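Local structure of IG hypothetical 16092 (Bacillus cereus ATCC 14579, 1YQH) at residues A[20-23]-A[24-27]; A[30-33]-A[34-38]; A[83-87]-A[88-92]. The protein is of uncharacterised function but belongs to the UPF0045 (DUF77) family of thiamine-binding-protein relatives, and so may bind thiamine or a similar small molecule. All blocks are in the same frame, centred on the assembly; numbering follows the deposited sequence.

Interaction 1: residues A[20-23]-A[24-27]; sequences TKDV and YSVV
The first turn of helix 23-36 is formed here, where Val-23 meets Val-27 and the residues leading in from strand 8-17 supply the first carbonyl acceptors. Asp-22 occupies the N-cap position, yet its carboxylate makes no capping bond, and the hydrogen bonds of this turn are backbone ones. The O of Val-23 takes the N-H of Val-27 at 2.9 Å in a nearly straight bond of 173°, the regular i to i+4 bond of an alpha-helix. Around it the geometry is looser: the N of Val-26 makes weak bonds to the O of Asp-22, at 3.4 Å, and to the O of Val-23, while the N of Ser-25 reaches the O of Asp-22 at 3.0 Å, also weakly.

Val-23 and Val-27 lie side by side and point the same way. In Val-23 the CG1 methyl stands opposite the backbone N (chi1 174°), which carries it along the helix to within 3.9 Å of CG2 of Val-27. That same CG2 also rests 3.4 Å from the O of Val-23. Two residues before Val-23, CB of Lys-21 abuts CG2 of Val-26 at 3.7 Å; the lysine chain then folds back at chi2 and chi4, and its NZ donates a hydrogen bond to OG1 of Thr-20 at 2.9 Å.

Tyr-24 leaves the turn for another copy of the protein: its OH is hydrogen-bonded to Glu-94 and Arg-85 of the second subunit. Val-23 also packs on Gln-17 of the third subunit. Within the chain, Val-23, Val-26 and Val-27 all press on Pro-16, and Val-26 further touches Ala-18 and Ala-73, which seats the start of helix 23-36 against the end of strand 8-17.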
loop_
_atom_site.group_PDB
_atom_site.type_symbol
_atom_site.label_atom_id
_atom_site.label_comp_id
_atom_site.label_asym_id
_atom_site.label_seq_id
_atom_site.Cartn_x
_atom_site.Cartn_y
_atom_site.Cartn_z
ATOM N N THR A 20 -11.593 4.653 22.966
ATOM C CA THR A 20 -11.095 5.011 24.306
ATOM C C THR A 20 -9.613 4.721 24.540
ATOM O O THR A 20 -9.173 4.640 25.688
ATOM C CB THR A 20 -11.908 4.320 25.425
ATOM O OG1 THR A 20 -11.799 2.898 25.285
ATOM C CG2 THR A 20 -13.370 4.737 25.372
ATOM N N LYS A 21 -8.849 4.561 23.458
ATOM C CA LYS A 21 -7.414 4.298 23.562
ATOM C C LYS A 21 -6.636 5.202 22.617
ATOM O O LYS A 21 -7.133 5.568 21.545
ATOM C CB LYS A 21 -7.091 2.831 23.211
ATOM C CG LYS A 21 -7.923 1.767 23.940
ATOM C CD LYS A 21 -7.588 1.689 25.433
ATOM C CE LYS A 21 -8.450 0.643 26.150
ATOM N NZ LYS A 21 -9.904 0.699 25.764
ATOM N N ASP A 22 -5.412 5.546 23.012
ATOM C CA ASP A 22 -4.480 6.238 22.137
ATOM C C ASP A 22 -3.997 5.261 21.064
ATOM O O ASP A 22 -3.801 4.076 21.357
ATOM C CB ASP A 22 -3.286 6.738 22.953
ATOM C CG ASP A 22 -3.659 7.856 23.919
ATOM O OD1 ASP A 22 -3.675 7.611 25.138
ATOM O OD2 ASP A 22 -3.933 8.980 23.469
ATOM N N VAL A 23 -3.813 5.754 19.833
ATOM C CA VAL A 23 -3.367 4.918 18.711
ATOM C C VAL A 23 -2.103 4.136 19.068
ATOM O O VAL A 23 -2.033 2.932 18.819
ATOM C CB VAL A 23 -3.108 5.752 17.410
ATOM C CG1 VAL A 23 -2.512 4.879 16.298
ATOM C CG2 VAL A 23 -4.380 6.372 16.922
ATOM N N TYR A 24 -1.117 4.813 19.659
ATOM C CA TYR A 24 0.159 4.156 19.984
ATOM C C TYR A 24 -0.012 2.991 20.962
ATOM O O TYR A 24 0.733 2.012 20.884
ATOM C CB TYR A 24 1.203 5.137 20.542
ATOM C CG TYR A 24 1.782 6.142 19.551
ATOM C CD1 TYR A 24 2.329 7.343 20.007
ATOM C CD2 TYR A 24 1.780 5.904 18.172
ATOM C CE1 TYR A 24 2.868 8.287 19.121
ATOM C CE2 TYR A 24 2.317 6.854 17.269
ATOM C CZ TYR A 24 2.860 8.035 17.761
ATOM O OH TYR A 24 3.389 8.969 16.892
ATOM N N SER A 25 -0.975 3.100 21.881
ATOM C CA SER A 25 -1.241 2.029 22.847
ATOM C C SER A 25 -1.734 0.757 22.152
ATOM O O SER A 25 -1.367 -0.359 22.526
ATOM C CB SER A 25 -2.244 2.492 23.910
ATOM O OG SER A 25 -1.770 3.663 24.562
ATOM N N VAL A 26 -2.570 0.951 21.140
ATOM C CA VAL A 26 -3.170 -0.137 20.383
ATOM C C VAL A 26 -2.105 -0.741 19.466
ATOM O O VAL A 26 -1.935 -1.961 19.422
ATOM C CB VAL A 26 -4.364 0.391 19.568
ATOM C CG1 VAL A 26 -4.929 -0.702 18.673
ATOM C CG2 VAL A 26 -5.435 0.935 20.521
ATOM N N VAL A 27 -1.369 0.120 18.769
ATOM C CA VAL A 27 -0.301 -0.349 17.883
ATOM C C VAL A 27 0.775 -1.158 18.649
ATOM O O VAL A 27 1.320 -2.127 18.116
ATOM C CB VAL A 27 0.315 0.802 17.024
ATOM C CG1 VAL A 27 1.501 0.288 16.191
ATOM C CG2 VAL A 27 -0.755 1.414 16.100
#

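Interaction 2: residues A[30-33]-A[34-38]; sequences AIEV and VQQSG
Ile-31 with Gln-35, and Glu-32 with Gln-36, are i to i+4 pairs on the last turns of helix 23-36. Two of the backbone bonds are sound: the N of Gln-35 donates to the O of Ile-31, and the N of Gln-36 to the O of Glu-32, both at 2.8 Å. The bond from the N of Val-34 to the O of Ala-30 is weak.

Among the side chains, the amide of Gln-36 stacks on the carboxylate of Glu-32, the two planes only 8° apart, with NE2 of Gln-36 3.5 Å from CG of Glu-32. An extended glutamate chain, its CG opposite the backbone N (chi1 -173°), sets up this overlap, while OE2 of Glu-32 forms a salt bridge with Lys-29. Next to this pair, the Gln-35 chain passes obliquely over Ile-31, its CD 3.9 Å from CG2 of Ile-31; both residues also pack on Tyr-99 of the second subunit.

Val-34 packs on Phe-12, Leu-50 and Tyr-41 of the sheet, and Val-33 on Arg-63 and Ala-67 of helix 54-70. Near the end of the helix, the O of Val-34 accepts twice from Ser-37, from its N and, at 2.7 Å, from its OG.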
loop_
_atom_site.group_PDB
_atom_site.type_symbol
_atom_site.label_atom_id
_atom_site.label_comp_id
_atom_site.label_asym_id
_atom_site.label_seq_id
_atom_site.Cartn_x
_atom_site.Cartn_y
_atom_site.Cartn_z
ATOM N N ALA A 30 -0.020 -4.749 18.626
ATOM C CA ALA A 30 0.247 -5.356 17.322
ATOM C C ALA A 30 1.741 -5.645 17.175
ATOM O O ALA A 30 2.124 -6.737 16.759
ATOM C CB ALA A 30 -0.249 -4.455 16.185
ATOM N N ILE A 31 2.591 -4.686 17.539
ATOM C CA ILE A 31 4.041 -4.921 17.437
ATOM C C ILE A 31 4.486 -6.034 18.401
ATOM O O ILE A 31 5.387 -6.817 18.080
ATOM C CB ILE A 31 4.839 -3.606 17.621
ATOM C CG1 ILE A 31 4.456 -2.587 16.534
ATOM C CG2 ILE A 31 6.354 -3.882 17.621
ATOM C CD1 ILE A 31 4.724 -3.047 15.124
ATOM N N GLU A 32 3.830 -6.136 19.558
ATOM C CA GLU A 32 4.122 -7.223 20.504
ATOM C C GLU A 32 3.951 -8.594 19.835
ATOM O O GLU A 32 4.758 -9.514 20.050
ATOM C CB GLU A 32 3.232 -7.109 21.739
ATOM C CG GLU A 32 3.570 -8.094 22.845
ATOM C CD GLU A 32 2.714 -7.880 24.078
ATOM O OE1 GLU A 32 3.290 -7.607 25.153
ATOM O OE2 GLU A 32 1.473 -7.972 23.966
ATOM N N VAL A 33 2.918 -8.736 19.008
ATOM C CA VAL A 33 2.721 -9.988 18.278
ATOM C C VAL A 33 3.957 -10.287 17.417
ATOM O O VAL A 33 4.467 -11.410 17.427
ATOM C CB VAL A 33 1.448 -9.955 17.408
ATOM C CG1 VAL A 33 1.380 -11.180 16.492
ATOM C CG2 VAL A 33 0.197 -9.866 18.299
ATOM N N VAL A 34 4.452 -9.268 16.710
ATOM C CA VAL A 34 5.653 -9.411 15.878
ATOM C C VAL A 34 6.838 -9.800 16.761
ATOM O O VAL A 34 7.572 -10.743 16.454
ATOM C CB VAL A 34 5.963 -8.116 15.117
ATOM C CG1 VAL A 34 7.281 -8.237 14.358
ATOM C CG2 VAL A 34 4.804 -7.777 14.152
ATOM N N GLN A 35 6.971 -9.117 17.893
ATOM C CA GLN A 35 8.125 -9.331 18.777
ATOM C C GLN A 35 8.141 -10.750 19.325
ATOM O O GLN A 35 9.213 -11.345 19.506
ATOM C CB GLN A 35 8.115 -8.314 19.915
ATOM C CG GLN A 35 8.439 -6.870 19.439
ATOM C CD GLN A 35 8.218 -5.810 20.508
ATOM O OE1 GLN A 35 8.923 -4.787 20.549
ATOM N NE2 GLN A 35 7.256 -6.044 21.375
ATOM N N GLN A 36 6.947 -11.275 19.599
ATOM C CA GLN A 36 6.799 -12.602 20.185
ATOM C C GLN A 36 6.803 -13.758 19.181
ATOM O O GLN A 36 6.756 -14.922 19.596
ATOM C CB GLN A 36 5.522 -12.649 21.032
ATOM C CG GLN A 36 5.552 -11.696 22.223
ATOM C CD GLN A 36 4.244 -11.678 22.986
ATOM O OE1 GLN A 36 3.190 -12.021 22.444
ATOM N NE2 GLN A 36 4.302 -11.267 24.247
ATOM N N SER A 37 6.863 -13.449 17.884
ATOM C CA SER A 37 6.681 -14.465 16.839
ATOM C C SER A 37 7.889 -15.356 16.574
ATOM O O SER A 37 7.719 -16.473 16.113
ATOM C CB SER A 37 6.252 -13.822 15.520
ATOM O OG SER A 37 7.289 -13.031 14.970
ATOM N N GLY A 38 9.084 -14.825 16.806
ATOM C CA GLY A 38 10.333 -15.519 16.468
ATOM C C GLY A 38 10.947 -15.180 15.113
ATOM O O GLY A 38 12.084 -15.561 14.851
#

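Interaction 3: residues A[83-87]-A[88-92]; sequences HYRPS and TGVTI
Val-90 lies across the His-83 ring in an alpha-turn that follows strand 75-84 and leads toward helix 92-96. The contact is a CH-pi interaction: CG2 of Val-90 sits 3.8 Å from the ring centroid of His-83, 13° off the ring normal. The valine puts CG1 between its backbone N and carbonyl carbon (chi1 54°), leaving CG2 opposite the N and over the ring, while CG1 lies 3.1 Å from the O of His-83. The imidazole is held at both nitrogens, ND1 by Lys-95 and NE2 by Glu-75 of the fourth subunit, whose strand continues the sheet from His-83 and Tyr-84.

Arg-85 reaches back across the turn. Its chain runs extended until a bend at chi3 (-70°), which brings NH1 to donate a hydrogen bond to the O of Gly-89 at 3.1 Å, the oxygen tilted out of the guanidinium plane. CB of Val-90 covers one guanidinium face near its rim. NH1 also forms a salt bridge with Glu-94 of its own chain, and NH2 one with Glu-75 of the fourth subunit, which would hold this group firmly.

In the backbone, the N of Gly-89 donates to the O of Arg-85 at 2.8 Å, the i+4 to i bond that closes the alpha-turn. At its tip one water joins the two hydroxyls, 3.1 Å from OG of Ser-87 and 2.8 Å from OG1 of Thr-88.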
loop_
_atom_site.group_PDB
_atom_site.type_symbol
_atom_site.label_atom_id
_atom_site.label_comp_id
_atom_site.label_asym_id
_atom_site.label_seq_id
_atom_site.Cartn_x
_atom_site.Cartn_y
_atom_site.Cartn_z
ATOM N N HIS A 83 7.058 -9.403 -1.112
ATOM C CA HIS A 83 7.976 -9.727 -2.203
ATOM C C HIS A 83 8.052 -11.241 -2.283
ATOM O O HIS A 83 8.608 -11.904 -1.401
ATOM C CB HIS A 83 9.380 -9.134 -1.965
ATOM C CG HIS A 83 10.247 -9.156 -3.187
ATOM N ND1 HIS A 83 11.247 -8.235 -3.410
ATOM C CD2 HIS A 83 10.255 -9.988 -4.256
ATOM C CE1 HIS A 83 11.845 -8.506 -4.558
ATOM N NE2 HIS A 83 11.258 -9.561 -5.095
ATOM N N TYR A 84 7.455 -11.783 -3.343
ATOM C CA TYR A 84 7.268 -13.213 -3.499
ATOM C C TYR A 84 8.159 -13.701 -4.642
ATOM O O TYR A 84 8.004 -13.274 -5.785
ATOM C CB TYR A 84 5.783 -13.468 -3.800
ATOM C CG TYR A 84 5.375 -14.914 -3.874
ATOM C CD1 TYR A 84 5.495 -15.752 -2.759
ATOM C CD2 TYR A 84 4.840 -15.443 -5.050
ATOM C CE1 TYR A 84 5.111 -17.087 -2.824
ATOM C CE2 TYR A 84 4.451 -16.788 -5.121
ATOM C CZ TYR A 84 4.588 -17.592 -3.999
ATOM O OH TYR A 84 4.201 -18.919 -4.051
ATOM N N ARG A 85 9.105 -14.581 -4.322
ATOM C CA ARG A 85 10.014 -15.161 -5.310
ATOM C C ARG A 85 10.248 -16.604 -4.877
ATOM O O ARG A 85 11.308 -16.918 -4.329
ATOM C CB ARG A 85 11.331 -14.387 -5.355
ATOM C CG ARG A 85 12.296 -14.824 -6.461
ATOM C CD ARG A 85 13.688 -14.289 -6.172
ATOM N NE ARG A 85 13.768 -12.837 -6.343
ATOM C CZ ARG A 85 14.595 -12.036 -5.667
ATOM N NH1 ARG A 85 15.420 -12.532 -4.747
ATOM N NH2 ARG A 85 14.609 -10.737 -5.926
ATOM N N PRO A 86 9.235 -17.464 -5.079
ATOM C CA PRO A 86 9.238 -18.818 -4.501
ATOM C C PRO A 86 10.358 -19.729 -4.997
ATOM O O PRO A 86 10.686 -20.710 -4.317
ATOM C CB PRO A 86 7.851 -19.362 -4.879
ATOM C CG PRO A 86 7.465 -18.589 -6.112
ATOM C CD PRO A 86 7.999 -17.207 -5.848
ATOM N N SER A 87 10.950 -19.417 -6.150
ATOM C CA SER A 87 12.041 -20.250 -6.679
ATOM C C SER A 87 13.237 -20.245 -5.730
ATOM O O SER A 87 13.673 -21.298 -5.270
ATOM C CB SER A 87 12.469 -19.792 -8.076
ATOM O OG SER A 87 12.882 -18.430 -8.049
ATOM N N THR A 88 13.761 -19.061 -5.429
ATOM C CA THR A 88 15.031 -18.957 -4.699
ATOM C C THR A 88 14.932 -18.102 -3.435
ATOM O O THR A 88 15.905 -17.985 -2.676
ATOM C CB THR A 88 16.132 -18.402 -5.597
ATOM O OG1 THR A 88 15.673 -17.171 -6.170
ATOM C CG2 THR A 88 16.460 -19.405 -6.715
ATOM N N GLY A 89 13.753 -17.532 -3.206
ATOM C CA GLY A 89 13.496 -16.752 -1.992
ATOM C C GLY A 89 14.011 -15.334 -2.111
ATOM O O GLY A 89 14.772 -15.009 -3.030
ATOM N N VAL A 90 13.587 -14.490 -1.181
ATOM C CA VAL A 90 14.044 -13.101 -1.123
ATOM C C VAL A 90 14.245 -12.742 0.352
ATOM O O VAL A 90 13.457 -13.153 1.209
ATOM C CB VAL A 90 13.051 -12.138 -1.827
ATOM C CG1 VAL A 90 11.656 -12.294 -1.265
ATOM C CG2 VAL A 90 13.544 -10.672 -1.763
ATOM N N THR A 91 15.308 -11.991 0.624
ATOM C CA THR A 91 15.714 -11.652 1.982
ATOM C C THR A 91 15.826 -10.146 2.173
ATOM O O THR A 91 15.957 -9.388 1.206
ATOM C CB THR A 91 17.084 -12.282 2.347
ATOM O OG1 THR A 91 18.086 -11.790 1.449
ATOM C CG2 THR A 91 17.014 -13.813 2.279
ATOM N N ILE A 92 15.782 -9.720 3.433
ATOM C CA ILE A 92 15.979 -8.321 3.762
ATOM C C ILE A 92 17.375 -7.877 3.305
ATOM O O ILE A 92 17.537 -6.845 2.646
ATOM C CB ILE A 92 15.810 -8.082 5.272
ATOM C CG1 ILE A 92 14.338 -8.295 5.667
ATOM C CG2 ILE A 92 16.305 -6.668 5.651
ATOM C CD1 ILE A 92 14.045 -8.329 7.192
HETATM O O HOH W 1 15.654 -17.277 -8.962
#

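From the N terminus, strand 8-17 runs into interaction 1, which opens helix 23-36; interaction 2 closes the same helix about 16 Å further on, centre to centre, before strand 40-43. Interaction 3 comes much later, turning the chain from strand 75-84 toward helix 92-96. All three are local and follow one another in series, so none encloses or crosses another. Interactions 1 and 3 lie on opposite sides of the chain's centre, their centres 34 Å apart, yet all three contacts touch the second subunit, and Tyr-24 of interaction 1 meets the region of interaction 3 on that copy. Within the chain, interaction 2 joins its helix to the sheet and to helix 54-70.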